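Local coordinates for protein alpha-galactosidase (Lactobacillus brevis, PDB 3MI6) that probably hydrolyses the bonds that hold terminal, non-reducing alpha-D-galactose residues in alpha-galactosides such as galactose oligosaccharides and galactomannans, at residues Trp546-Gln560 with Met572-Arg586. Sequence-based numbering, arbitrary orientation.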
loop_
_atom_site.group_PDB
_atom_site.type_symbol
_atom_site.label_atom_id
_atom_site.label_comp_id
_atom_site.label_asym_id
_atom_site.label_seq_id
_atom_site.Cartn_x
_atom_site.Cartn_y
_atom_site.Cartn_z
ATOM N N TRP D 546 -32.316 -10.390 -14.485
ATOM C CA TRP D 546 -32.038 -11.388 -13.451
ATOM C C TRP D 546 -30.551 -11.279 -13.095
ATOM O O TRP D 546 -29.689 -11.723 -13.849
ATOM C CB TRP D 546 -32.395 -12.792 -13.950
ATOM C CG TRP D 546 -32.149 -13.879 -12.937
ATOM C CD1 TRP D 546 -31.469 -15.048 -13.130
ATOM C CD2 TRP D 546 -32.565 -13.883 -11.561
ATOM N NE1 TRP D 546 -31.448 -15.787 -11.963
ATOM C CE2 TRP D 546 -32.114 -15.094 -10.989
ATOM C CE3 TRP D 546 -33.285 -12.985 -10.762
ATOM C CZ2 TRP D 546 -32.358 -15.425 -9.659
ATOM C CZ3 TRP D 546 -33.522 -13.316 -9.443
ATOM C CH2 TRP D 546 -33.057 -14.525 -8.902
ATOM N N THR D 547 -30.256 -10.680 -11.946
ATOM C CA THR D 547 -28.904 -10.202 -11.648
ATOM C C THR D 547 -27.834 -11.287 -11.599
ATOM O O THR D 547 -26.747 -11.123 -12.147
ATOM C CB THR D 547 -28.892 -9.422 -10.332
ATOM O OG1 THR D 547 -30.088 -8.641 -10.254
ATOM C CG2 THR D 547 -27.668 -8.503 -10.243
ATOM N N SER D 548 -28.137 -12.382 -10.915
ATOM C CA SER D 548 -27.237 -13.525 -10.858
ATOM C C SER D 548 -28.043 -14.795 -10.642
ATOM O O SER D 548 -29.075 -14.765 -9.989
ATOM C CB SER D 548 -26.232 -13.358 -9.710
ATOM O OG SER D 548 -25.307 -14.433 -9.682
ATOM N N ASP D 549 -27.570 -15.903 -11.193
ATOM C CA ASP D 549 -28.113 -17.203 -10.848
ATOM C C ASP D 549 -27.803 -17.537 -9.402
ATOM O O ASP D 549 -28.499 -18.336 -8.770
ATOM C CB ASP D 549 -27.548 -18.290 -11.746
ATOM C CG ASP D 549 -28.487 -18.651 -12.861
ATOM O OD1 ASP D 549 -29.679 -18.297 -12.738
ATOM O OD2 ASP D 549 -28.029 -19.278 -13.856
ATOM N N ASP D 550 -26.744 -16.934 -8.881
ATOM C CA ASP D 550 -26.429 -17.079 -7.475
ATOM C C ASP D 550 -27.461 -16.298 -6.660
ATOM O O ASP D 550 -27.487 -15.064 -6.710
ATOM C CB ASP D 550 -25.017 -16.571 -7.188
ATOM C CG ASP D 550 -24.557 -16.896 -5.786
ATOM O OD1 ASP D 550 -25.409 -17.112 -4.894
ATOM O OD2 ASP D 550 -23.331 -16.952 -5.564
ATOM N N THR D 551 -28.303 -17.027 -5.923
ATOM C CA THR D 551 -29.337 -16.434 -5.074
ATOM C C THR D 551 -29.049 -16.636 -3.581
ATOM O O THR D 551 -29.961 -16.507 -2.741
ATOM C CB THR D 551 -30.731 -17.030 -5.383
ATOM O OG1 THR D 551 -30.729 -18.435 -5.094
ATOM C CG2 THR D 551 -31.075 -16.831 -6.832
ATOM N N ASP D 552 -27.800 -16.978 -3.251
ATOM C CA ASP D 552 -27.375 -16.968 -1.857
ATOM C C ASP D 552 -27.315 -15.539 -1.290
ATOM O O ASP D 552 -26.817 -14.626 -1.961
ATOM C CB ASP D 552 -26.007 -17.609 -1.691
ATOM C CG ASP D 552 -25.501 -17.507 -0.255
ATOM O OD1 ASP D 552 -26.039 -18.222 0.612
ATOM O OD2 ASP D 552 -24.591 -16.697 0.015
ATOM N N ALA D 553 -27.792 -15.355 -0.055
ATOM C CA ALA D 553 -27.790 -14.032 0.587
ATOM C C ALA D 553 -26.394 -13.389 0.668
ATOM O O ALA D 553 -26.198 -12.253 0.230
ATOM C CB ALA D 553 -28.426 -14.097 1.964
ATOM N N ALA D 554 -25.431 -14.114 1.217
ATOM C CA ALA D 554 -24.080 -13.594 1.352
ATOM C C ALA D 554 -23.446 -13.229 0.014
ATOM O O ALA D 554 -22.867 -12.170 -0.119
ATOM C CB ALA D 554 -23.206 -14.590 2.095
ATOM N N GLU D 555 -23.550 -14.101 -0.981
ATOM C CA GLU D 555 -22.968 -13.825 -2.286
ATOM C C GLU D 555 -23.641 -12.634 -2.979
ATOM O O GLU D 555 -22.980 -11.841 -3.662
ATOM C CB GLU D 555 -23.067 -15.059 -3.182
ATOM C CG GLU D 555 -22.388 -16.295 -2.631
ATOM C CD GLU D 555 -20.875 -16.139 -2.483
ATOM O OE1 GLU D 555 -20.250 -15.371 -3.253
ATOM O OE2 GLU D 555 -20.306 -16.815 -1.597
ATOM N N ARG D 556 -24.960 -12.523 -2.828
ATOM C CA ARG D 556 -25.700 -11.448 -3.474
ATOM C C ARG D 556 -25.251 -10.083 -2.933
ATOM O O ARG D 556 -25.075 -9.132 -3.693
ATOM C CB ARG D 556 -27.216 -11.635 -3.326
ATOM C CG ARG D 556 -27.829 -12.681 -4.231
ATOM C CD ARG D 556 -27.669 -12.348 -5.720
ATOM N NE ARG D 556 -28.748 -11.521 -6.247
ATOM C CZ ARG D 556 -29.540 -11.864 -7.256
ATOM N NH1 ARG D 556 -29.392 -13.021 -7.863
ATOM N NH2 ARG D 556 -30.487 -11.045 -7.663
ATOM N N LEU D 557 -25.066 -9.986 -1.627
ATOM C CA LEU D 557 -24.481 -8.790 -1.057
ATOM C C LEU D 557 -23.362 -8.289 -1.965
ATOM O O LEU D 557 -23.401 -7.154 -2.453
ATOM C CB LEU D 557 -23.916 -9.094 0.325
ATOM C CG LEU D 557 -24.590 -8.547 1.584
ATOM C CD1 LEU D 557 -25.953 -7.929 1.285
ATOM C CD2 LEU D 557 -24.675 -9.647 2.658
ATOM N N LEU D 558 -22.361 -9.126 -2.208
ATOM C CA LEU D 558 -21.264 -8.687 -3.059
ATOM C C LEU D 558 -21.745 -8.312 -4.464
ATOM O O LEU D 558 -21.413 -7.239 -4.960
ATOM C CB LEU D 558 -20.139 -9.714 -3.083
ATOM C CG LEU D 558 -19.199 -9.728 -1.868
ATOM C CD1 LEU D 558 -19.951 -9.954 -0.574
ATOM C CD2 LEU D 558 -18.135 -10.765 -2.020
ATOM N N ILE D 559 -22.559 -9.169 -5.083
ATOM C CA ILE D 559 -22.998 -8.961 -6.463
ATOM C C ILE D 559 -23.830 -7.687 -6.629
ATOM O O ILE D 559 -23.617 -6.911 -7.562
ATOM C CB ILE D 559 -23.762 -10.177 -7.007
ATOM C CG1 ILE D 559 -22.837 -11.394 -7.044
ATOM C CG2 ILE D 559 -24.226 -9.904 -8.411
ATOM C CD1 ILE D 559 -23.509 -12.727 -7.295
ATOM N N GLN D 560 -24.763 -7.464 -5.709
ATOM C CA GLN D 560 -25.599 -6.265 -5.736
ATOM C C GLN D 560 -24.827 -4.973 -5.403
ATOM O O GLN D 560 -24.992 -3.933 -6.062
ATOM C CB GLN D 560 -26.820 -6.452 -4.841
ATOM C CG GLN D 560 -27.731 -7.563 -5.356
ATOM C CD GLN D 560 -28.922 -7.848 -4.444
ATOM O OE1 GLN D 560 -29.435 -8.974 -4.401
ATOM N NE2 GLN D 560 -29.370 -6.828 -3.716
HETATM N N MSE D 572 -32.454 -4.646 -10.849
HETATM C CA MSE D 572 -31.968 -5.923 -10.325
HETATM C C MSE D 572 -33.058 -6.843 -9.784
HETATM O O MSE D 572 -33.582 -6.619 -8.695
HETATM C CB MSE D 572 -30.981 -5.681 -9.186
HETATM C CG MSE D 572 -29.597 -5.232 -9.582
HETATM SE SE MSE D 572 -28.586 -4.715 -7.950
HETATM C CE MSE D 572 -28.694 -2.743 -8.061
ATOM N N GLY D 573 -33.381 -7.902 -10.514
ATOM C CA GLY D 573 -34.230 -8.924 -9.938
ATOM C C GLY D 573 -33.489 -9.564 -8.768
ATOM O O GLY D 573 -32.274 -9.671 -8.805
ATOM N N ALA D 574 -34.216 -9.978 -7.735
ATOM C CA ALA D 574 -33.623 -10.697 -6.615
ATOM C C ALA D 574 -34.655 -11.609 -5.971
ATOM O O ALA D 574 -35.674 -11.139 -5.500
ATOM C CB ALA D 574 -33.092 -9.725 -5.595
ATOM N N HIS D 575 -34.405 -12.911 -5.943
ATOM C CA HIS D 575 -35.367 -13.827 -5.332
ATOM C C HIS D 575 -34.858 -14.415 -4.006
ATOM O O HIS D 575 -33.688 -14.736 -3.873
ATOM C CB HIS D 575 -35.729 -14.970 -6.287
ATOM C CG HIS D 575 -36.219 -14.525 -7.631
ATOM N ND1 HIS D 575 -36.314 -15.385 -8.708
ATOM C CD2 HIS D 575 -36.658 -13.323 -8.075
ATOM C CE1 HIS D 575 -36.777 -14.731 -9.759
ATOM N NE2 HIS D 575 -36.996 -13.478 -9.402
ATOM N N VAL D 576 -35.745 -14.565 -3.033
ATOM C CA VAL D 576 -35.425 -15.318 -1.830
ATOM C C VAL D 576 -35.420 -16.799 -2.167
ATOM O O VAL D 576 -36.433 -17.330 -2.614
ATOM C CB VAL D 576 -36.479 -15.106 -0.738
ATOM C CG1 VAL D 576 -36.274 -16.107 0.398
ATOM C CG2 VAL D 576 -36.457 -13.656 -0.236
ATOM N N SER D 577 -34.289 -17.471 -1.954
ATOM C CA SER D 577 -34.170 -18.869 -2.369
ATOM C C SER D 577 -34.066 -19.856 -1.214
ATOM O O SER D 577 -34.027 -19.476 -0.053
ATOM C CB SER D 577 -32.998 -19.061 -3.325
ATOM O OG SER D 577 -31.778 -18.910 -2.638
ATOM N N ALA D 578 -34.042 -21.138 -1.546
ATOM C CA ALA D 578 -34.016 -22.169 -0.521
ATOM C C ALA D 578 -32.605 -22.403 0.014
ATOM O O ALA D 578 -31.609 -22.004 -0.595
ATOM C CB ALA D 578 -34.617 -23.469 -1.054
ATOM N N VAL D 579 -32.535 -23.091 1.144
ATOM C CA VAL D 579 -31.300 -23.239 1.896
ATOM C C VAL D 579 -31.191 -24.710 2.388
ATOM O O VAL D 579 -32.209 -25.335 2.702
ATOM C CB VAL D 579 -31.316 -22.175 3.034
ATOM C CG1 VAL D 579 -31.636 -22.781 4.400
ATOM C CG2 VAL D 579 -30.038 -21.342 3.035
ATOM N N PRO D 580 -29.980 -25.303 2.384
ATOM C CA PRO D 580 -28.669 -24.821 1.924
ATOM C C PRO D 580 -28.639 -24.587 0.426
ATOM O O PRO D 580 -28.929 -25.497 -0.339
ATOM C CB PRO D 580 -27.721 -25.979 2.261
ATOM C CG PRO D 580 -28.584 -27.170 2.339
ATOM C CD PRO D 580 -29.899 -26.685 2.890
ATOM N N ASN D 581 -28.278 -23.367 0.046
ATOM C CA ASN D 581 -28.192 -22.911 -1.332
ATOM C C ASN D 581 -27.664 -23.958 -2.298
ATOM O O ASN D 581 -26.652 -24.599 -2.025
ATOM C CB ASN D 581 -27.323 -21.653 -1.387
ATOM C CG ASN D 581 -27.036 -21.215 -2.795
ATOM O OD1 ASN D 581 -26.028 -21.608 -3.388
ATOM N ND2 ASN D 581 -27.926 -20.394 -3.352
ATOM N N ASP D 582 -28.359 -24.121 -3.428
ATOM C CA ASP D 582 -28.033 -25.159 -4.419
ATOM C C ASP D 582 -26.752 -24.864 -5.227
ATOM O O ASP D 582 -26.116 -25.783 -5.750
ATOM C CB ASP D 582 -29.206 -25.394 -5.381
ATOM C CG ASP D 582 -30.542 -25.604 -4.659
ATOM O OD1 ASP D 582 -30.545 -25.866 -3.435
ATOM O OD2 ASP D 582 -31.598 -25.496 -5.324
ATOM N N GLN D 583 -26.376 -23.586 -5.321
ATOM C CA GLN D 583 -25.166 -23.192 -6.035
ATOM C C GLN D 583 -23.878 -23.465 -5.252
ATOM O O GLN D 583 -22.855 -23.795 -5.855
ATOM C CB GLN D 583 -25.217 -21.713 -6.461
ATOM C CG GLN D 583 -26.321 -21.353 -7.458
ATOM C CD GLN D 583 -27.656 -20.973 -6.795
ATOM O OE1 GLN D 583 -28.671 -21.655 -6.996
ATOM N NE2 GLN D 583 -27.665 -19.874 -6.026
HETATM N N MSE D 584 -23.915 -23.338 -3.923
HETATM C CA MSE D 584 -22.670 -23.414 -3.147
HETATM C C MSE D 584 -22.769 -23.785 -1.666
HETATM O O MSE D 584 -21.756 -23.803 -0.970
HETATM C CB MSE D 584 -21.872 -22.125 -3.311
HETATM C CG MSE D 584 -22.744 -20.900 -3.458
HETATM SE SE MSE D 584 -23.343 -20.269 -1.719
HETATM C CE MSE D 584 -21.566 -20.130 -0.932
ATOM N N GLY D 585 -23.978 -24.069 -1.191
ATOM C CA GLY D 585 -24.164 -24.811 0.046
ATOM C C GLY D 585 -24.375 -24.029 1.327
ATOM O O GLY D 585 -24.664 -24.616 2.382
ATOM N N ARG D 586 -24.216 -22.713 1.250
ATOM C CA ARG D 586 -24.356 -21.868 2.426
ATOM C C ARG D 586 -25.777 -21.968 2.996
ATOM O O ARG D 586 -26.732 -22.206 2.268
ATOM C CB ARG D 586 -23.993 -20.419 2.080
ATOM C CG ARG D 586 -24.366 -19.409 3.137
ATOM C CD ARG D 586 -23.489 -18.172 3.065
ATOM N NE ARG D 586 -22.088 -18.516 2.861
ATOM C CZ ARG D 586 -21.374 -18.201 1.771
ATOM N NH1 ARG D 586 -21.911 -17.509 0.760
ATOM N NH2 ARG D 586 -20.098 -18.572 1.693
#
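R586 reaches D552 and E555 with a single nitrogen: its NH1 lies 2.9 Å from D552 OD2 and 2.9 Å from E555 OE2, a salt bridge to each. The bond to E555 is almost straight (179°) and meets the anti side of that carboxylate, whereas D552 OD2 is approached from above its carboxylate plane. D552 suits this place because it is also the N-cap of helix 553-566, the same OD2 accepting from E555 N. With CG anti to the backbone N (chi1 168°), R586 carries CB, CG and CD across D552 OD1. Arginine's three nitrogens also let NE and NH2 serve D726 and N673 of the second subunit, whose H674 bonds E555 OE2. A methionine in its place would probably leave D552 and D726 of the second subunit without this positive mate. The helix links strands 544-546 and 572-576 in a beta-alpha-beta unit of the catalytic TIM barrel. At the strand ends, H575's flat imidazole lies obliquely against W546, planes 34° apart, W546 CZ3 over its centre, while its ND1 bonds E605. Indole adds an in-plane donor: W546 NE1 bonds OD1 of D549, the predicted proton donor, 3.2 Å away, while OD2 accepts from W200. Threonine's short side chain sets T547 OG1 to donate to a lone pair of G573 O (2.8 Å), and the hydroxyls T551 OG1 and S577 OG lie 2.7 Å apart.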